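Local structure of MoaF-like domain-containing protein (Burkholderia vietnamiensis, 5HAL) at residues A32-D37 / R41-A46. The protein is of unknown function but folds as a calycin-type beta barrel of the MoaF-like family, and may be a beta-lactamase. Residues are numbered along the deposited sequence; the frame is centred on the assembly and turned at random.
Sequences ALNAYD and RHMRYA
The carboxylate oxygen OD2 of D37 is gripped twice: R44 NH1 forms a salt bridge to it at 2.9 Å, and a water held by R44 NH2 donates a second hydrogen bond. NH1 meets the lone pair of OD2 that faces away from OD1, and the carboxylate lies at the edge of the guanidinium, its plane turned 35° from it. An extended chain from CG to NE carries the guanidinium of R44 from strand 42-49 across to D37, just past the end of strand 30-36. Another water links R44 NH1 to the carbonyl oxygen of A35, while OD1 of D37 accepts a hydrogen bond from the backbone N of D39, two residues on in the connecting turn.

Beneath this bridge, 32-37 and 41-46 pair as the antiparallel arms of a beta hairpin, strands 30-36 and 42-49 of a closed barrel of the calycin type. L33 with A46 and A35 with R44 are the hydrogen-bonded pairs; the bond from A35 N to R44 O measures 2.8 Å. Where the strands end, D37 N still reaches H42 O at 3.0 Å, and a water joins that oxygen to D37 O.

The face carrying N34, Y36, M43 and Y45 shows different chemistry. With its CG anti to the backbone N (chi1 -174°), M43 lays that carbon over one face of the Y36 ring, 3.7 Å from the centroid, in a CH-pi contact. The chain then bends, bringing SD to 3.9 Å from N34 CB while the sulfur keeps an oblique Met-aromatic relation to the ring. F18 and Y61 pack edge-to-face with Y36.

On the A35 and R44 face, the salt bridge and the two waters beside the guanidinium probably restrain R44 and D37 against each other; on the other, the CH-pi contact helps fix how M43 sits against the buried Y36 ring.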
loop_
_atom_site.group_PDB
_atom_site.type_symbol
_atom_site.label_atom_id
_atom_site.label_comp_id
_atom_site.label_asym_id
_atom_site.label_seq_id
_atom_site.Cartn_x
_atom_site.Cartn_y
_atom_site.Cartn_z
ATOM N N ALA A 32 0.452 3.693 -8.141
ATOM C CA ALA A 32 0.914 4.414 -6.967
ATOM C C ALA A 32 2.286 3.906 -6.557
ATOM O O ALA A 32 2.698 2.796 -6.907
ATOM C CB ALA A 32 -0.066 4.281 -5.798
ATOM N N LEU A 33 2.989 4.747 -5.812
ATOM C CA LEU A 33 4.229 4.382 -5.149
ATOM C C LEU A 33 3.932 4.248 -3.662
ATOM O O LEU A 33 3.259 5.111 -3.091
ATOM C CB LEU A 33 5.313 5.441 -5.398
ATOM C CG LEU A 33 5.792 5.669 -6.830
ATOM C CD1 LEU A 33 6.667 6.934 -6.938
ATOM C CD2 LEU A 33 6.603 4.474 -7.284
ATOM N N ASN A 34 4.394 3.151 -3.040
ATOM C CA ASN A 34 4.321 2.988 -1.586
ATOM C C ASN A 34 5.762 2.987 -1.067
ATOM O O ASN A 34 6.527 2.058 -1.355
ATOM C CB ASN A 34 3.601 1.694 -1.163
ATOM C CG ASN A 34 2.162 1.560 -1.710
ATOM O OD1 ASN A 34 1.633 0.446 -1.774
ATOM N ND2 ASN A 34 1.538 2.668 -2.093
ATOM N N ALA A 35 6.131 4.018 -0.296
ATOM C CA ALA A 35 7.505 4.218 0.158
ATOM C C ALA A 35 7.555 3.996 1.660
ATOM O O ALA A 35 7.084 4.837 2.430
ATOM C CB ALA A 35 8.015 5.617 -0.185
ATOM N N TYR A 36 8.151 2.888 2.075
ATOM C CA TYR A 36 8.197 2.522 3.483
ATOM C C TYR A 36 9.408 3.162 4.145
ATOM O O TYR A 36 10.554 2.869 3.784
ATOM C CB TYR A 36 8.207 1.002 3.635
ATOM C CG TYR A 36 6.880 0.452 3.173
ATOM C CD1 TYR A 36 5.785 0.434 4.033
ATOM C CD2 TYR A 36 6.695 0.029 1.857
ATOM C CE1 TYR A 36 4.553 -0.033 3.606
ATOM C CE2 TYR A 36 5.462 -0.448 1.417
ATOM C CZ TYR A 36 4.395 -0.474 2.305
ATOM O OH TYR A 36 3.165 -0.929 1.897
ATOM N N ASP A 37 9.136 4.027 5.122
ATOM C CA ASP A 37 10.160 4.634 5.962
ATOM C C ASP A 37 11.021 3.566 6.633
ATOM O O ASP A 37 10.555 2.465 6.943
ATOM C CB ASP A 37 9.486 5.505 7.031
ATOM C CG ASP A 37 10.452 6.477 7.690
ATOM O OD1 ASP A 37 11.240 6.046 8.552
ATOM O OD2 ASP A 37 10.437 7.673 7.330
ATOM N N ARG A 41 7.144 2.054 10.614
ATOM C CA ARG A 41 5.833 2.460 11.114
ATOM C C ARG A 41 5.112 3.377 10.131
ATOM O O ARG A 41 3.878 3.406 10.088
ATOM C CB ARG A 41 5.962 3.159 12.479
ATOM N N HIS A 42 5.860 4.126 9.331
ATOM C CA HIS A 42 5.275 5.085 8.410
ATOM C C HIS A 42 5.525 4.695 6.963
ATOM O O HIS A 42 6.553 4.105 6.620
ATOM C CB HIS A 42 5.820 6.487 8.659
ATOM C CG HIS A 42 5.528 6.983 10.031
ATOM N ND1 HIS A 42 6.442 6.897 11.057
ATOM C CD2 HIS A 42 4.406 7.525 10.563
ATOM C CE1 HIS A 42 5.906 7.392 12.158
ATOM N NE2 HIS A 42 4.674 7.784 11.885
ATOM N N MET A 43 4.555 5.034 6.126
ATOM C CA MET A 43 4.633 4.856 4.689
ATOM C C MET A 43 4.132 6.136 4.052
ATOM O O MET A 43 3.152 6.723 4.517
ATOM C CB MET A 43 3.801 3.639 4.224
ATOM C CG MET A 43 3.949 3.302 2.738
ATOM S SD MET A 43 2.774 4.197 1.681
ATOM C CE MET A 43 1.293 3.251 1.985
ATOM N N ARG A 44 4.845 6.600 3.031
ATOM C CA ARG A 44 4.435 7.734 2.221
ATOM C C ARG A 44 4.070 7.242 0.826
ATOM O O ARG A 44 4.828 6.478 0.214
ATOM C CB ARG A 44 5.550 8.782 2.148
ATOM C CG ARG A 44 5.969 9.332 3.507
ATOM C CD ARG A 44 7.215 10.211 3.407
ATOM N NE ARG A 44 7.605 10.769 4.695
ATOM C CZ ARG A 44 8.256 10.088 5.636
ATOM N NH1 ARG A 44 8.586 8.825 5.427
ATOM N NH2 ARG A 44 8.596 10.678 6.781
ATOM N N TYR A 45 2.913 7.670 0.327
ATOM C CA TYR A 45 2.430 7.226 -0.969
ATOM C C TYR A 45 2.346 8.407 -1.928
ATOM O O TYR A 45 2.263 9.569 -1.519
ATOM C CB TYR A 45 1.058 6.518 -0.868
ATOM C CG TYR A 45 -0.087 7.363 -0.304
ATOM C CD1 TYR A 45 -0.825 8.232 -1.116
ATOM C CD2 TYR A 45 -0.436 7.273 1.036
ATOM C CE1 TYR A 45 -1.881 8.993 -0.591
ATOM C CE2 TYR A 45 -1.471 8.025 1.568
ATOM C CZ TYR A 45 -2.193 8.881 0.758
ATOM O OH TYR A 45 -3.222 9.609 1.320
ATOM N N ALA A 46 2.406 8.086 -3.217
ATOM C CA ALA A 46 2.191 9.051 -4.286
ATOM C C ALA A 46 1.399 8.355 -5.383
ATOM O O ALA A 46 1.840 7.336 -5.918
ATOM C CB ALA A 46 3.516 9.597 -4.832
HETATM O O HOH W 1 8.620 7.192 3.095
HETATM O O HOH W 2 7.929 1.939 7.372
HETATM O O HOH W 3 9.999 9.589 9.487
#